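Local coordinates for taurocyamine kinase (Schistosoma mansoni, PDB 4WOD), which reversibly transfers phosphate between ATP and taurocyamine, a guanidino compound, in a magnesium-dependent reaction, at residues Val511-His523 with Arg605-Met617. The protein carries 4 engineered substitutions. Numbering follows the deposited sequence.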
loop_
_atom_site.group_PDB
_atom_site.type_symbol
_atom_site.label_atom_id
_atom_site.label_comp_id
_atom_site.label_asym_id
_atom_site.label_seq_id
_atom_site.Cartn_x
_atom_site.Cartn_y
_atom_site.Cartn_z
ATOM N N VAL A 511 -11.477 25.736 10.540
ATOM C CA VAL A 511 -10.921 27.067 10.256
ATOM C C VAL A 511 -11.047 27.406 8.775
ATOM O O VAL A 511 -11.614 28.443 8.409
ATOM C CB VAL A 511 -9.414 27.175 10.670
ATOM C CG1 VAL A 511 -8.733 28.414 10.044
ATOM C CG2 VAL A 511 -9.255 27.172 12.188
ATOM N N ILE A 512 -10.524 26.525 7.925
ATOM C CA ILE A 512 -10.436 26.794 6.488
ATOM C C ILE A 512 -11.814 26.769 5.807
ATOM O O ILE A 512 -12.123 27.671 5.008
ATOM C CB ILE A 512 -9.494 25.768 5.778
ATOM C CG1 ILE A 512 -8.036 26.018 6.180
ATOM C CG2 ILE A 512 -9.636 25.859 4.283
ATOM C CD1 ILE A 512 -7.072 24.986 5.621
ATOM N N SER A 513 -12.639 25.761 6.108
ATOM C CA SER A 513 -13.939 25.643 5.415
ATOM C C SER A 513 -14.861 26.798 5.819
ATOM O O SER A 513 -15.602 27.330 4.988
ATOM C CB SER A 513 -14.623 24.303 5.687
ATOM O OG SER A 513 -14.991 24.164 7.050
ATOM N N GLY A 514 -14.784 27.198 7.081
ATOM C CA GLY A 514 -15.474 28.389 7.544
ATOM C C GLY A 514 -15.170 29.610 6.691
ATOM O O GLY A 514 -16.081 30.332 6.295
ATOM N N ALA A 515 -13.894 29.847 6.399
ATOM C CA ALA A 515 -13.511 30.950 5.511
ATOM C C ALA A 515 -14.034 30.728 4.089
ATOM O O ALA A 515 -14.574 31.645 3.470
ATOM C CB ALA A 515 -11.983 31.132 5.491
ATOM N N LEU A 516 -13.872 29.518 3.571
ATOM C CA LEU A 516 -14.265 29.231 2.191
ATOM C C LEU A 516 -15.772 29.367 1.972
ATOM O O LEU A 516 -16.207 29.867 0.927
ATOM C CB LEU A 516 -13.803 27.825 1.778
ATOM C CG LEU A 516 -12.286 27.557 1.831
ATOM C CD1 LEU A 516 -11.961 26.128 1.386
ATOM C CD2 LEU A 516 -11.486 28.559 0.996
ATOM N N LYS A 517 -16.574 28.937 2.946
ATOM C CA LYS A 517 -18.027 29.044 2.815
ATOM C C LYS A 517 -18.490 30.504 2.867
ATOM O O LYS A 517 -19.625 30.823 2.495
ATOM C CB LYS A 517 -18.736 28.245 3.914
ATOM C CG LYS A 517 -18.501 26.739 3.884
ATOM C CD LYS A 517 -19.068 26.073 5.145
ATOM C CE LYS A 517 -18.825 24.567 5.159
ATOM N NZ LYS A 517 -19.498 23.904 6.328
ATOM N N GLY A 518 -17.637 31.387 3.378
ATOM C CA GLY A 518 -17.991 32.795 3.428
ATOM C C GLY A 518 -17.551 33.607 2.209
ATOM O O GLY A 518 -17.858 34.801 2.132
ATOM N N LEU A 519 -16.835 32.985 1.266
ATOM C CA LEU A 519 -16.321 33.715 0.084
ATOM C C LEU A 519 -17.468 34.174 -0.779
ATOM O O LEU A 519 -18.454 33.467 -0.901
ATOM C CB LEU A 519 -15.395 32.859 -0.763
ATOM C CG LEU A 519 -14.060 32.435 -0.138
ATOM C CD1 LEU A 519 -13.386 31.409 -1.040
ATOM C CD2 LEU A 519 -13.188 33.662 0.034
ATOM N N THR A 520 -17.331 35.352 -1.369
ATOM C CA THR A 520 -18.416 35.955 -2.131
ATOM C C THR A 520 -18.022 36.270 -3.568
ATOM O O THR A 520 -16.865 36.150 -3.944
ATOM C CB THR A 520 -18.891 37.258 -1.476
ATOM O OG1 THR A 520 -17.848 38.238 -1.588
ATOM C CG2 THR A 520 -19.220 37.030 -0.003
ATOM N N GLY A 521 -19.009 36.672 -4.360
ATOM C CA GLY A 521 -18.808 37.070 -5.738
ATOM C C GLY A 521 -18.279 35.931 -6.580
ATOM O O GLY A 521 -18.747 34.796 -6.489
ATOM N N GLU A 522 -17.291 36.249 -7.406
ATOM C CA GLU A 522 -16.608 35.270 -8.246
ATOM C C GLU A 522 -16.048 34.088 -7.438
ATOM O O GLU A 522 -15.883 32.979 -7.951
ATOM C CB GLU A 522 -15.472 35.955 -9.009
ATOM C CG GLU A 522 -14.881 35.111 -10.114
ATOM C CD GLU A 522 -14.020 35.927 -11.062
ATOM O OE1 GLU A 522 -13.660 37.074 -10.697
ATOM O OE2 GLU A 522 -13.714 35.424 -12.171
ATOM N N HIS A 523 -15.750 34.333 -6.174
ATOM C CA HIS A 523 -15.109 33.321 -5.351
ATOM C C HIS A 523 -16.124 32.482 -4.580
ATOM O O HIS A 523 -15.764 31.469 -3.996
ATOM C CB HIS A 523 -14.107 33.995 -4.401
ATOM C CG HIS A 523 -13.023 34.729 -5.127
ATOM N ND1 HIS A 523 -13.114 36.067 -5.453
ATOM C CD2 HIS A 523 -11.841 34.302 -5.624
ATOM C CE1 HIS A 523 -12.031 36.431 -6.116
ATOM N NE2 HIS A 523 -11.242 35.376 -6.235
ATOM N N ARG A 605 -7.965 37.020 -10.112
ATOM C CA ARG A 605 -8.882 36.178 -9.343
ATOM C C ARG A 605 -8.135 35.431 -8.236
ATOM O O ARG A 605 -8.581 35.400 -7.092
ATOM C CB ARG A 605 -9.607 35.179 -10.262
ATOM C CG ARG A 605 -10.662 34.352 -9.568
ATOM C CD ARG A 605 -11.539 33.611 -10.580
ATOM N NE ARG A 605 -10.735 32.867 -11.537
ATOM C CZ ARG A 605 -10.624 33.158 -12.827
ATOM N NH1 ARG A 605 -11.305 34.167 -13.349
ATOM N NH2 ARG A 605 -9.841 32.419 -13.600
ATOM N N LEU A 606 -6.990 34.839 -8.578
ATOM C CA LEU A 606 -6.162 34.214 -7.549
ATOM C C LEU A 606 -5.823 35.174 -6.401
ATOM O O LEU A 606 -6.060 34.835 -5.241
ATOM C CB LEU A 606 -4.861 33.665 -8.131
ATOM C CG LEU A 606 -4.026 32.987 -7.029
ATOM C CD1 LEU A 606 -4.837 31.875 -6.305
ATOM C CD2 LEU A 606 -2.737 32.422 -7.586
ATOM N N ILE A 607 -5.262 36.350 -6.700
ATOM C CA ILE A 607 -4.800 37.252 -5.630
ATOM C C ILE A 607 -5.957 37.663 -4.708
ATOM O O ILE A 607 -5.835 37.686 -3.472
ATOM C CB ILE A 607 -4.095 38.528 -6.194
ATOM C CG1 ILE A 607 -2.910 38.150 -7.089
ATOM C CG2 ILE A 607 -3.647 39.451 -5.054
ATOM C CD1 ILE A 607 -1.963 37.146 -6.480
ATOM N N GLU A 608 -7.100 37.947 -5.312
ATOM C CA GLU A 608 -8.251 38.378 -4.556
ATOM C C GLU A 608 -8.757 37.245 -3.666
ATOM O O GLU A 608 -9.218 37.492 -2.554
ATOM C CB GLU A 608 -9.350 38.865 -5.495
ATOM C CG GLU A 608 -9.008 40.195 -6.152
ATOM C CD GLU A 608 -9.979 40.559 -7.254
ATOM O OE1 GLU A 608 -10.910 39.757 -7.521
ATOM O OE2 GLU A 608 -9.794 41.638 -7.860
ATOM N N GLY A 609 -8.625 36.007 -4.139
ATOM C CA GLY A 609 -9.017 34.859 -3.346
ATOM C C GLY A 609 -8.095 34.602 -2.165
ATOM O O GLY A 609 -8.527 34.208 -1.078
ATOM N N ILE A 610 -6.805 34.794 -2.392
ATOM C CA ILE A 610 -5.820 34.603 -1.323
ATOM C C ILE A 610 -6.070 35.616 -0.209
ATOM O O ILE A 610 -6.119 35.269 0.987
ATOM C CB ILE A 610 -4.366 34.766 -1.836
ATOM C CG1 ILE A 610 -4.044 33.797 -2.986
ATOM C CG2 ILE A 610 -3.358 34.607 -0.681
ATOM C CD1 ILE A 610 -2.651 34.031 -3.569
ATOM N N ASN A 611 -6.237 36.871 -0.609
ATOM C CA ASN A 611 -6.527 37.926 0.343
ATOM C C ASN A 611 -7.805 37.663 1.144
ATOM O O ASN A 611 -7.826 37.875 2.345
ATOM C CB ASN A 611 -6.608 39.276 -0.372
ATOM C CG ASN A 611 -5.241 39.772 -0.814
ATOM O OD1 ASN A 611 -4.210 39.351 -0.273
ATOM N ND2 ASN A 611 -5.219 40.659 -1.803
ATOM N N ALA A 612 -8.861 37.193 0.476
ATOM C CA ALA A 612 -10.136 36.928 1.144
ATOM C C ALA A 612 -10.007 35.807 2.191
ATOM O O ALA A 612 -10.505 35.915 3.306
ATOM C CB ALA A 612 -11.210 36.574 0.109
ATOM N N ILE A 613 -9.337 34.730 1.810
ATOM C CA ILE A 613 -9.093 33.642 2.722
ATOM C C ILE A 613 -8.256 34.124 3.914
ATOM O O ILE A 613 -8.527 33.740 5.070
ATOM C CB ILE A 613 -8.413 32.474 1.989
ATOM C CG1 ILE A 613 -9.375 31.920 0.928
ATOM C CG2 ILE A 613 -8.001 31.373 2.983
ATOM C CD1 ILE A 613 -8.801 30.834 0.065
ATOM N N GLY A 614 -7.284 34.989 3.629
ATOM C CA GLY A 614 -6.331 35.507 4.607
ATOM C C GLY A 614 -6.937 36.383 5.692
ATOM O O GLY A 614 -6.370 36.537 6.782
ATOM N N LYS A 615 -8.113 36.936 5.414
ATOM C CA LYS A 615 -8.881 37.618 6.453
ATOM C C LYS A 615 -9.168 36.741 7.676
ATOM O O LYS A 615 -9.251 37.261 8.788
ATOM C CB LYS A 615 -10.208 38.139 5.883
ATOM C CG LYS A 615 -10.039 39.129 4.744
ATOM C CD LYS A 615 -9.358 40.378 5.237
ATOM C CE LYS A 615 -9.777 41.578 4.417
ATOM N NZ LYS A 615 -8.801 41.858 3.344
ATOM N N SER A 616 -9.290 35.424 7.491
ATOM C CA SER A 616 -9.771 34.557 8.578
ATOM C C SER A 616 -8.667 33.758 9.279
ATOM O O SER A 616 -8.934 33.016 10.237
ATOM C CB SER A 616 -10.827 33.577 8.055
ATOM O OG SER A 616 -11.981 34.265 7.572
ATOM N N MET A 617 -7.438 33.895 8.805
ATOM C CA MET A 617 -6.338 33.133 9.388
ATOM C C MET A 617 -4.987 33.733 9.008
ATOM O O MET A 617 -4.864 34.396 7.980
ATOM C CB MET A 617 -6.423 31.676 8.924
ATOM C CG MET A 617 -6.200 31.531 7.424
ATOM S SD MET A 617 -6.852 30.014 6.724
ATOM C CE MET A 617 -8.613 30.424 6.661
HETATM O O HOH W 1 -11.323 38.905 -10.383
#
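Leu516 and Leu519 meet Ile613 and Ala612 where two helices, 502-517 and 599-614, pack beside each other on the antiparallel sheet of the second phosphagen kinase catalytic domain; the loop after the first helix then runs on along the second. In the apolar part, Leu516 and Leu519 each touch both the partner helix and strand 578-582. CD2 of Leu516 lies 3.6 Å from CD1 of Ile613, the two side chains crossing obliquely, while Leu516 also rests on Val580 and Val582. Leu519, resting on Phe578, sets its CD2 3.5 Å from CB of Ala612, a residue small enough to let the loop come close. At the far end flexible Met617 bends at chi3 (77°), bringing CE to 3.6 Å from CB of Ala515, with Val511 CG1 beside it.

The polar part begins at Glu522, whose extended chain crosses that of Arg605 at about a right angle. NH1 of Arg605 donates to OE2 of Glu522 at 3.0 Å, forming a salt bridge in which the nitrogen approaches from above the carboxylate plane; Thr577 O and Gln594 hold NE and NH2, so all three guanidinium nitrogens are engaged. A water donates to both Glu522 OE1 and Glu608 OE1, bridging two carboxylates that would otherwise probably repel, and Lys604 pairs with the latter glutamate.

His523, buried and edge-to-face with Phe578, has its NE2 satisfied by a backbone carbonyl. Gly609 has no side chain to obstruct the ring, and NE2 donates to Arg605 O at 2.8 Å (165°), across the carbonyl plane from the helical N-H of Gly609, which binds the same oxygen.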